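PDB 3R4S: botulinum neurotoxin type C1 from Clostridium botulinum, which enters cells by binding two ganglioside molecules through the receptor-binding part of its heavy chain, and belongs to the zinc-dependent endopeptidases. Local coordinates for residues D311-N315 with N316-N320; K348-N351 with D352-F356; I110-S114 with N115-F119. All blocks are in the same frame, centred on the assembly; numbering follows the deposited sequence.

Contact 1: residues D311-N315 with N316-N320; sequences DMTIN and NKAYN. With SIA (N-acetyl-alpha-neuraminic acid), chain D; SLB (N-acetyl-beta-neuraminic acid), chain C.
Tyr319 leans across the hairpin onto Ile314, and its path from CB outward runs along the neighbouring strand. CB starts 3.6 Å from Met312 O, the carbonyl that also accepts the Tyr319 backbone N-H. With CG beside the backbone N (chi1 -57°) the ring heads toward the turn, and its CD2 edge keeps Met312 O near the ring plane at 3.5 Å. Further out, Tyr319 CE2 touches Ile314 CB at 4.1 Å, a branched aliphatic neighbour that suits the greasy part of the ring. At the tip, Tyr319 OH lies 3.5 Å from the acetyl methyl C11 of the N-acetyl-beta-neuraminic acid and 2.7 Å from a water, which in turn donates to Ile314 O. The outer end of the ring, CZ and OH, thus lies against the sugar's acetyl methyl, while the hydroxyl also bonds to the water.

Asp311 and Asn320 project from the other surface of the hairpin. They lie alongside each other and point the same way, the carboxylate and amide planes 30° apart. Asn320 ND2 donates to O8 of the N-acetyl-alpha-neuraminic acid over 3.0 Å, nearly straight at 169°. An amide N-H suits a hydroxyl of the sugar's glycerol tail. Tyr309 and Gln346 also bind this sugar.

Between the two surfaces, paired backbone bonds link Met312 with Tyr319 and Ile314 with Lys317; Lys317 N to Ile314 O measures 2.9 Å and closes the turn. Asn315 and Asn316 both take positive phi at its corner, which asparagine accepts more readily than most residues. The whole is a beta hairpin closed by a two-residue type I' turn, set in the beta-trefoil receptor-binding domain and serving a different sialic acid site on each face.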
loop_
_atom_site.group_PDB
_atom_site.type_symbol
_atom_site.label_atom_id
_atom_site.label_comp_id
_atom_site.label_asym_id
_atom_site.label_seq_id
_atom_site.Cartn_x
_atom_site.Cartn_y
_atom_site.Cartn_z
ATOM N N ASP A 311 -10.984 -15.201 13.761
ATOM C CA ASP A 311 -11.336 -16.598 13.493
ATOM C C ASP A 311 -10.337 -17.235 12.553
ATOM O O ASP A 311 -9.830 -16.584 11.633
ATOM C CB ASP A 311 -12.708 -16.693 12.834
ATOM C CG ASP A 311 -13.823 -16.332 13.771
ATOM O OD1 ASP A 311 -13.604 -16.395 15.002
ATOM O OD2 ASP A 311 -14.912 -15.980 13.275
ATOM N N MET A 312 -10.058 -18.515 12.788
ATOM C CA MET A 312 -9.297 -19.331 11.856
ATOM C C MET A 312 -9.977 -20.699 11.677
ATOM O O MET A 312 -10.344 -21.362 12.652
ATOM C CB MET A 312 -7.861 -19.509 12.339
ATOM C CG MET A 312 -7.008 -20.374 11.423
ATOM S SD MET A 312 -5.331 -20.590 12.038
ATOM C CE MET A 312 -4.648 -18.944 11.794
ATOM N N THR A 313 -10.165 -21.113 10.431
ATOM C CA THR A 313 -10.793 -22.402 10.163
ATOM C C THR A 313 -9.758 -23.417 9.696
ATOM O O THR A 313 -9.008 -23.172 8.749
ATOM C CB THR A 313 -11.922 -22.277 9.126
ATOM O OG1 THR A 313 -13.016 -21.551 9.703
ATOM C CG2 THR A 313 -12.414 -23.650 8.701
ATOM N N ILE A 314 -9.704 -24.549 10.386
ATOM C CA ILE A 314 -8.823 -25.647 10.004
ATOM C C ILE A 314 -9.627 -26.946 9.943
ATOM O O ILE A 314 -10.370 -27.265 10.876
ATOM C CB ILE A 314 -7.687 -25.825 11.011
ATOM C CG1 ILE A 314 -6.885 -24.532 11.136
ATOM C CG2 ILE A 314 -6.798 -26.998 10.609
ATOM C CD1 ILE A 314 -5.856 -24.565 12.240
ATOM N N ASN A 315 -9.487 -27.682 8.843
ATOM C CA ASN A 315 -10.216 -28.937 8.657
ATOM C C ASN A 315 -11.695 -28.782 8.993
ATOM O O ASN A 315 -12.272 -29.605 9.709
ATOM C CB ASN A 315 -9.584 -30.060 9.489
ATOM C CG ASN A 315 -8.154 -30.370 9.059
ATOM O OD1 ASN A 315 -7.310 -30.743 9.879
ATOM N ND2 ASN A 315 -7.872 -30.205 7.767
ATOM N N ASN A 316 -12.288 -27.707 8.485
ATOM C CA ASN A 316 -13.712 -27.417 8.672
ATOM C C ASN A 316 -14.184 -27.166 10.102
ATOM O O ASN A 316 -15.385 -27.124 10.368
ATOM C CB ASN A 316 -14.571 -28.484 7.997
ATOM C CG ASN A 316 -14.491 -28.411 6.488
ATOM O OD1 ASN A 316 -14.010 -29.338 5.835
ATOM N ND2 ASN A 316 -14.943 -27.294 5.926
ATOM N N LYS A 317 -13.244 -26.984 11.018
ATOM C CA LYS A 317 -13.583 -26.553 12.368
ATOM C C LYS A 317 -13.134 -25.101 12.534
ATOM O O LYS A 317 -12.020 -24.746 12.138
ATOM C CB LYS A 317 -12.884 -27.434 13.396
ATOM C CG LYS A 317 -13.114 -26.999 14.836
ATOM C CD LYS A 317 -14.216 -27.819 15.500
ATOM C CE LYS A 317 -13.756 -29.243 15.762
ATOM N NZ LYS A 317 -12.703 -29.286 16.819
ATOM N N ALA A 318 -13.993 -24.264 13.110
ATOM C CA ALA A 318 -13.685 -22.842 13.268
ATOM C C ALA A 318 -13.206 -22.521 14.683
ATOM O O ALA A 318 -13.884 -22.834 15.665
ATOM C CB ALA A 318 -14.896 -21.984 12.900
ATOM N N TYR A 319 -12.033 -21.900 14.775
ATOM C CA TYR A 319 -11.453 -21.506 16.055
ATOM C C TYR A 319 -11.396 -19.984 16.237
ATOM O O TYR A 319 -11.615 -19.227 15.297
ATOM C CB TYR A 319 -10.024 -22.030 16.149
ATOM C CG TYR A 319 -9.865 -23.526 15.995
ATOM C CD1 TYR A 319 -9.811 -24.359 17.107
ATOM C CD2 TYR A 319 -9.736 -24.102 14.737
ATOM C CE1 TYR A 319 -9.648 -25.730 16.970
ATOM C CE2 TYR A 319 -9.573 -25.467 14.589
ATOM C CZ TYR A 319 -9.529 -26.277 15.709
ATOM O OH TYR A 319 -9.366 -27.634 15.563
ATOM N N ASN A 320 -11.093 -19.554 17.460
ATOM C CA ASN A 320 -10.701 -18.179 17.740
ATOM C C ASN A 320 -9.223 -18.190 18.084
ATOM O O ASN A 320 -8.748 -19.100 18.767
ATOM C CB ASN A 320 -11.436 -17.630 18.969
ATOM C CG ASN A 320 -12.938 -17.559 18.783
ATOM O OD1 ASN A 320 -13.697 -17.959 19.667
ATOM N ND2 ASN A 320 -13.377 -17.031 17.646
HETATM C C1 SIA D . -18.132 -16.085 14.267
HETATM C C2 SIA D . -19.435 -15.868 15.004
HETATM C C3 SIA D . -20.532 -16.807 14.498
HETATM C C4 SIA D . -20.401 -18.231 15.010
HETATM C C5 SIA D . -20.161 -18.235 16.508
HETATM C C6 SIA D . -18.943 -17.372 16.813
HETATM C C7 SIA D . -18.564 -17.354 18.291
HETATM C C8 SIA D . -17.354 -16.448 18.515
HETATM C C9 SIA D . -16.792 -16.627 19.921
HETATM C C10 SIA D . -20.459 -20.310 17.717
HETATM C C11 SIA D . -19.971 -21.713 17.967
HETATM N N5 SIA D . -19.773 -19.600 16.817
HETATM O O1A SIA D . -17.068 -15.717 14.832
HETATM O O1B SIA D . -18.149 -16.605 13.125
HETATM O O2 SIA D . -19.835 -14.511 14.777
HETATM O O4 SIA D . -21.606 -18.951 14.732
HETATM O O6 SIA D . -19.199 -16.027 16.404
HETATM O O7 SIA D . -19.665 -16.848 19.058
HETATM O O8 SIA D . -16.334 -16.727 17.536
HETATM O O9 SIA D . -16.117 -17.887 19.958
HETATM O O10 SIA D . -21.424 -19.842 18.304
HETATM C C1 SLB C . -1.120 -32.047 10.864
HETATM C C2 SLB C . -2.311 -31.297 11.398
HETATM C C3 SLB C . -2.105 -29.797 11.158
HETATM C C4 SLB C . -3.224 -28.981 11.799
HETATM C C5 SLB C . -3.265 -29.286 13.279
HETATM C C6 SLB C . -3.464 -30.790 13.490
HETATM C C7 SLB C . -3.353 -31.082 14.979
HETATM C C8 SLB C . -3.796 -32.520 15.293
HETATM C C9 SLB C . -3.743 -32.812 16.789
HETATM C C10 SLB C . -4.533 -27.867 14.830
HETATM C C11 SLB C . -5.897 -27.348 15.166
HETATM N N5 SLB C . -4.493 -28.671 13.768
HETATM O O1A SLB C . -0.043 -32.049 11.505
HETATM O O1B SLB C . -1.256 -32.632 9.766
HETATM O O2 SLB C . -3.457 -31.743 10.666
HETATM O O4 SLB C . -2.990 -27.580 11.623
HETATM O O6 SLB C . -2.494 -31.597 12.791
HETATM O O7 SLB C . -1.973 -30.873 15.336
HETATM O O8 SLB C . -5.129 -32.751 14.811
HETATM O O9 SLB C . -2.398 -33.172 17.128
HETATM O O10 SLB C . -3.538 -27.567 15.483
HETATM O O HOH W 1 -9.481 -28.772 13.138
#

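Contact 2: residues K348-N351 with D352-F356; sequences KDIN and DNIIF. With SIA (N-acetyl-alpha-neuraminic acid), chain D.
Ile350 CG2 presses into the fork between Ile354 and Ile355, and this is where the loop is densest. The methyl lies 3.8 Å from Ile354 CD1 and 3.7 Å from Ile355 CG1, and its side chain crosses each of the other two at about a right angle. Three branched hydrocarbon chains fill such a corner well because each offers two arms in different directions.

Behind them sits Asn351 O, which accepts the backbone N-H of Ile354 at 3.1 Å. The bond is nearly straight at the hydrogen (169°), although the donor stands well above the carbonyl plane. Ile354 holds CG1 between its backbone N and carbonyl carbon (chi1 75°), and this unfavoured torsion lays CG1 against Asn351 O at 3.2 Å. Ile355 CG1 approaches the same oxygen at 3.6 Å, so the acceptor of the N-H also has CG1 of both isoleucines lying against it. The next bond, from Ile355 N to Asp352 O, continues the tight coil.

The polar side of the turn is looser. The side chain of Asp352, exposed to solvent, touches the preceding segment only through CB, near the joining peptide. Asn353 OD1 stays 3.9 Å from Asn351 CB and finds its hydrogen bond with Arg344, while Asn351 OD1 bonds to Thr347. Asparagines suit this side because their amides bond to these neighbours, and an aspartate suits the exposed corner.

At the sugar end, the other arm of Ile350 places CD1 3.9 Å from C9 of the N-acetyl-alpha-neuraminic acid, against its glycerol tail. Tyr309 packs on both Ile350 and Ile354 from strand 307-314. Two successive bonds from residue n+3 to residue n mark a short 3-10 helix, 352-354, in a loop whose Ile350, backed by Ile354 and Ile355, lines part of the sialic acid site of the beta-trefoil domain.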
loop_
_atom_site.group_PDB
_atom_site.type_symbol
_atom_site.label_atom_id
_atom_site.label_comp_id
_atom_site.label_asym_id
_atom_site.label_seq_id
_atom_site.Cartn_x
_atom_site.Cartn_y
_atom_site.Cartn_z
ATOM N N LYS A 348 -20.494 -19.753 22.441
ATOM C CA LYS A 348 -21.660 -18.927 22.164
ATOM C C LYS A 348 -21.380 -17.472 22.529
ATOM O O LYS A 348 -21.843 -16.546 21.860
ATOM C CB LYS A 348 -22.873 -19.450 22.941
ATOM C CG LYS A 348 -24.146 -18.639 22.734
ATOM C CD LYS A 348 -25.171 -18.929 23.831
ATOM C CE LYS A 348 -26.365 -17.980 23.765
ATOM N NZ LYS A 348 -27.204 -18.191 22.549
ATOM N N ASP A 349 -20.613 -17.278 23.593
ATOM C CA ASP A 349 -20.292 -15.937 24.066
ATOM C C ASP A 349 -18.832 -15.580 23.805
ATOM O O ASP A 349 -17.965 -16.453 23.822
ATOM C CB ASP A 349 -20.586 -15.828 25.560
ATOM C CG ASP A 349 -22.061 -15.985 25.875
ATOM O OD1 ASP A 349 -22.890 -15.361 25.174
ATOM O OD2 ASP A 349 -22.389 -16.725 26.827
ATOM N N ILE A 350 -18.570 -14.296 23.567
ATOM C CA ILE A 350 -17.205 -13.797 23.405
ATOM C C ILE A 350 -16.451 -13.879 24.727
ATOM O O ILE A 350 -16.801 -13.191 25.686
ATOM C CB ILE A 350 -17.190 -12.309 22.959
ATOM C CG1 ILE A 350 -18.121 -12.077 21.767
ATOM C CG2 ILE A 350 -15.768 -11.848 22.662
ATOM C CD1 ILE A 350 -17.745 -12.847 20.545
ATOM N N ASN A 351 -15.424 -14.718 24.794
ATOM C CA ASN A 351 -14.580 -14.754 25.985
ATOM C C ASN A 351 -13.479 -13.691 25.958
ATOM O O ASN A 351 -12.939 -13.374 24.905
ATOM C CB ASN A 351 -13.965 -16.140 26.168
ATOM C CG ASN A 351 -14.978 -17.163 26.660
ATOM O OD1 ASN A 351 -15.466 -17.997 25.892
ATOM N ND2 ASN A 351 -15.315 -17.088 27.946
ATOM N N ASP A 352 -13.137 -13.170 27.129
ATOM C CA ASP A 352 -12.161 -12.101 27.251
ATOM C C ASP A 352 -10.840 -12.409 26.547
ATOM O O ASP A 352 -10.229 -11.516 25.957
ATOM C CB ASP A 352 -11.882 -11.770 28.721
ATOM C CG ASP A 352 -10.797 -10.698 28.876
ATOM O OD1 ASP A 352 -11.143 -9.499 28.802
ATOM O OD2 ASP A 352 -9.602 -11.053 29.050
ATOM N N ASN A 353 -10.394 -13.660 26.616
ATOM C CA ASN A 353 -9.068 -13.993 26.099
ATOM C C ASN A 353 -8.958 -14.033 24.577
ATOM O O ASN A 353 -7.875 -14.278 24.042
ATOM C CB ASN A 353 -8.483 -15.261 26.748
ATOM C CG ASN A 353 -9.291 -16.519 26.446
ATOM O OD1 ASN A 353 -10.115 -16.544 25.532
ATOM N ND2 ASN A 353 -9.047 -17.578 27.225
ATOM N N ILE A 354 -10.050 -13.765 23.871
ATOM C CA ILE A 354 -9.947 -13.637 22.410
ATOM C C ILE A 354 -10.024 -12.187 21.936
ATOM O O ILE A 354 -9.900 -11.915 20.736
ATOM C CB ILE A 354 -11.035 -14.419 21.659
ATOM C CG1 ILE A 354 -12.376 -13.685 21.762
ATOM C CG2 ILE A 354 -11.097 -15.883 22.142
ATOM C CD1 ILE A 354 -13.443 -14.259 20.863
ATOM N N ILE A 355 -10.206 -11.259 22.871
ATOM C CA ILE A 355 -10.491 -9.867 22.511
ATOM C C ILE A 355 -9.239 -9.011 22.276
ATOM O O ILE A 355 -8.329 -8.977 23.109
ATOM C CB ILE A 355 -11.417 -9.195 23.557
ATOM C CG1 ILE A 355 -12.707 -10.008 23.724
ATOM C CG2 ILE A 355 -11.743 -7.755 23.154
ATOM C CD1 ILE A 355 -13.648 -9.437 24.770
ATOM N N PHE A 356 -9.200 -8.340 21.125
ATOM C CA PHE A 356 -8.089 -7.449 20.776
ATOM C C PHE A 356 -8.576 -6.069 20.317
ATOM O O PHE A 356 -9.761 -5.887 19.976
ATOM C CB PHE A 356 -7.206 -8.082 19.695
ATOM C CG PHE A 356 -6.515 -9.342 20.147
ATOM C CD1 PHE A 356 -5.286 -9.278 20.784
ATOM C CD2 PHE A 356 -7.112 -10.586 19.961
ATOM C CE1 PHE A 356 -4.645 -10.430 21.219
ATOM C CE2 PHE A 356 -6.483 -11.741 20.390
ATOM C CZ PHE A 356 -5.246 -11.668 21.022
HETATM C C1 SIA D . -18.132 -16.085 14.267
HETATM C C2 SIA D . -19.435 -15.868 15.004
HETATM C C3 SIA D . -20.532 -16.807 14.498
HETATM C C4 SIA D . -20.401 -18.231 15.010
HETATM C C5 SIA D . -20.161 -18.235 16.508
HETATM C C6 SIA D . -18.943 -17.372 16.813
HETATM C C7 SIA D . -18.564 -17.354 18.291
HETATM C C8 SIA D . -17.354 -16.448 18.515
HETATM C C9 SIA D . -16.792 -16.627 19.921
HETATM C C10 SIA D . -20.459 -20.310 17.717
HETATM C C11 SIA D . -19.971 -21.713 17.967
HETATM N N5 SIA D . -19.773 -19.600 16.817
HETATM O O1A SIA D . -17.068 -15.717 14.832
HETATM O O1B SIA D . -18.149 -16.605 13.125
HETATM O O2 SIA D . -19.835 -14.511 14.777
HETATM O O4 SIA D . -21.606 -18.951 14.732
HETATM O O6 SIA D . -19.199 -16.027 16.404
HETATM O O7 SIA D . -19.665 -16.848 19.058
HETATM O O8 SIA D . -16.334 -16.727 17.536
HETATM O O9 SIA D . -16.117 -17.887 19.958
HETATM O O10 SIA D . -21.424 -19.842 18.304
#

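Contact 3: residues I110-S114 with N115-F119; sequences IGIIS and NFLVF
Ile110 sends CG1 away from its own carbonyl carbon (chi1 -68°), while Phe119 extends its ring opposite the backbone N (chi1 175°), and the two meet at the ring edge, CG1 to Phe119 CD1 at 3.7 Å. The remaining arm of Ile110, CG2, reaches Leu117 CD2 at 4.0 Å. Leu117 turns its other methyl, CD1, to Ile112 CG2, also at 4.0 Å, so a single leucine bridges two isoleucines one strand over. This surface packs on strand 77-87, where Phe82, Ile86 and Ile80 receive it.

Gly111 and Val118 form a hydrogen-bonded pair in between; Val118 N reaches Gly111 O in only 2.7 Å, running nearly along the C=O axis. At the end, Phe116 N bonds to Ile113 O at 2.8 Å across a type II' turn. Ser114 takes the positive phi there that glycine usually fills, and Asn115, at the next corner, anchors its ND2 on Tyr135 O. Phe116 keeps a ring edge against Ile113 O.

Backbone polar groups are thus paired within the hairpin and with neighbouring chain such as strand 96-98, which lets Ile110, Ile112, Leu117 and Phe119 be buried between the two sheets of the lectin-like domain.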
loop_
_atom_site.group_PDB
_atom_site.type_symbol
_atom_site.label_atom_id
_atom_site.label_comp_id
_atom_site.label_asym_id
_atom_site.label_seq_id
_atom_site.Cartn_x
_atom_site.Cartn_y
_atom_site.Cartn_z
ATOM N N ILE A 110 6.004 9.450 -17.774
ATOM C CA ILE A 110 6.251 8.570 -16.645
ATOM C C ILE A 110 6.109 7.132 -17.102
ATOM O O ILE A 110 5.148 6.792 -17.789
ATOM C CB ILE A 110 5.272 8.837 -15.492
ATOM C CG1 ILE A 110 5.558 10.212 -14.875
ATOM C CG2 ILE A 110 5.392 7.743 -14.430
ATOM C CD1 ILE A 110 4.484 10.703 -13.902
ATOM N N GLY A 111 7.070 6.295 -16.721
ATOM C CA GLY A 111 7.065 4.895 -17.106
ATOM C C GLY A 111 7.572 3.998 -15.988
ATOM O O GLY A 111 8.114 4.474 -14.977
ATOM N N ILE A 112 7.367 2.697 -16.157
ATOM C CA ILE A 112 7.884 1.717 -15.220
ATOM C C ILE A 112 8.728 0.675 -15.960
ATOM O O ILE A 112 8.447 0.329 -17.114
ATOM C CB ILE A 112 6.755 1.008 -14.450
ATOM C CG1 ILE A 112 5.730 0.430 -15.423
ATOM C CG2 ILE A 112 6.091 1.982 -13.460
ATOM C CD1 ILE A 112 4.566 -0.300 -14.732
ATOM N N ILE A 113 9.773 0.197 -15.293
ATOM C CA ILE A 113 10.613 -0.867 -15.832
ATOM C C ILE A 113 11.344 -1.519 -14.668
ATOM O O ILE A 113 11.794 -0.828 -13.760
ATOM C CB ILE A 113 11.598 -0.347 -16.905
ATOM C CG1 ILE A 113 12.325 -1.510 -17.592
ATOM C CG2 ILE A 113 12.603 0.646 -16.308
ATOM C CD1 ILE A 113 13.117 -1.068 -18.825
ATOM N N SER A 114 11.441 -2.845 -14.689
ATOM C CA SER A 114 11.967 -3.588 -13.546
ATOM C C SER A 114 11.275 -3.101 -12.284
ATOM O O SER A 114 10.045 -3.061 -12.222
ATOM C CB SER A 114 13.485 -3.408 -13.417
ATOM O OG SER A 114 14.144 -3.918 -14.559
ATOM N N ASN A 115 12.068 -2.700 -11.298
ATOM C CA ASN A 115 11.527 -2.222 -10.028
ATOM C C ASN A 115 11.538 -0.696 -9.914
ATOM O O ASN A 115 11.500 -0.153 -8.803
ATOM C CB ASN A 115 12.275 -2.863 -8.845
ATOM C CG ASN A 115 13.758 -2.542 -8.849
ATOM O OD1 ASN A 115 14.431 -2.706 -9.864
ATOM N ND2 ASN A 115 14.269 -2.059 -7.719
ATOM N N PHE A 116 11.571 -0.014 -11.064
ATOM C CA PHE A 116 11.683 1.448 -11.121
ATOM C C PHE A 116 10.416 2.108 -11.662
ATOM O O PHE A 116 9.806 1.615 -12.605
ATOM C CB PHE A 116 12.831 1.893 -12.048
ATOM C CG PHE A 116 14.198 1.478 -11.589
ATOM C CD1 PHE A 116 14.965 2.321 -10.807
ATOM C CD2 PHE A 116 14.726 0.257 -11.969
ATOM C CE1 PHE A 116 16.236 1.949 -10.393
ATOM C CE2 PHE A 116 16.000 -0.127 -11.551
ATOM C CZ PHE A 116 16.752 0.719 -10.763
ATOM N N LEU A 117 10.035 3.233 -11.061
ATOM C CA LEU A 117 9.094 4.148 -11.692
ATOM C C LEU A 117 9.890 5.394 -12.056
ATOM O O LEU A 117 10.578 5.969 -11.208
ATOM C CB LEU A 117 7.898 4.480 -10.793
ATOM C CG LEU A 117 6.915 5.504 -11.401
ATOM C CD1 LEU A 117 5.479 5.173 -11.079
ATOM C CD2 LEU A 117 7.230 6.913 -10.923
ATOM N N VAL A 118 9.815 5.791 -13.324
ATOM C CA VAL A 118 10.692 6.828 -13.850
ATOM C C VAL A 118 9.919 8.059 -14.328
ATOM O O VAL A 118 8.965 7.936 -15.095
ATOM C CB VAL A 118 11.511 6.280 -15.030
ATOM C CG1 VAL A 118 12.518 7.303 -15.501
ATOM C CG2 VAL A 118 12.230 4.980 -14.624
ATOM N N PHE A 119 10.326 9.238 -13.869
ATOM C CA PHE A 119 9.817 10.493 -14.417
ATOM C C PHE A 119 10.859 11.087 -15.338
ATOM O O PHE A 119 12.031 11.160 -14.981
ATOM C CB PHE A 119 9.483 11.506 -13.316
ATOM C CG PHE A 119 9.073 12.849 -13.855
ATOM C CD1 PHE A 119 7.777 13.059 -14.321
ATOM C CD2 PHE A 119 9.983 13.895 -13.909
ATOM C CE1 PHE A 119 7.387 14.304 -14.835
ATOM C CE2 PHE A 119 9.612 15.136 -14.421
ATOM C CZ PHE A 119 8.308 15.338 -14.893
#

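Along the chain, contact 3 comes first, then contact 1, then contact 2. Contact 3 belongs to the N-terminal, concanavalin-like half; the other two lie in the C-terminal trefoil half, on the opposite side of the chain's centre, their centres about 43 and 47 Å from that of contact 3. Contacts 1 and 2 are neighbours, 15 Å between centres, and touch where Asn320 CB packs on Ile354 CG2 at 3.6 Å. Strands 307-314, 317-323 and 356-362 share one antiparallel sheet. Both contacts contribute to the N-acetyl-alpha-neuraminic acid site, while contact 1 also reaches the second sugar. Both bound sialic acids lie in the trefoil half, consistent with ganglioside recognition there, far from contact 3.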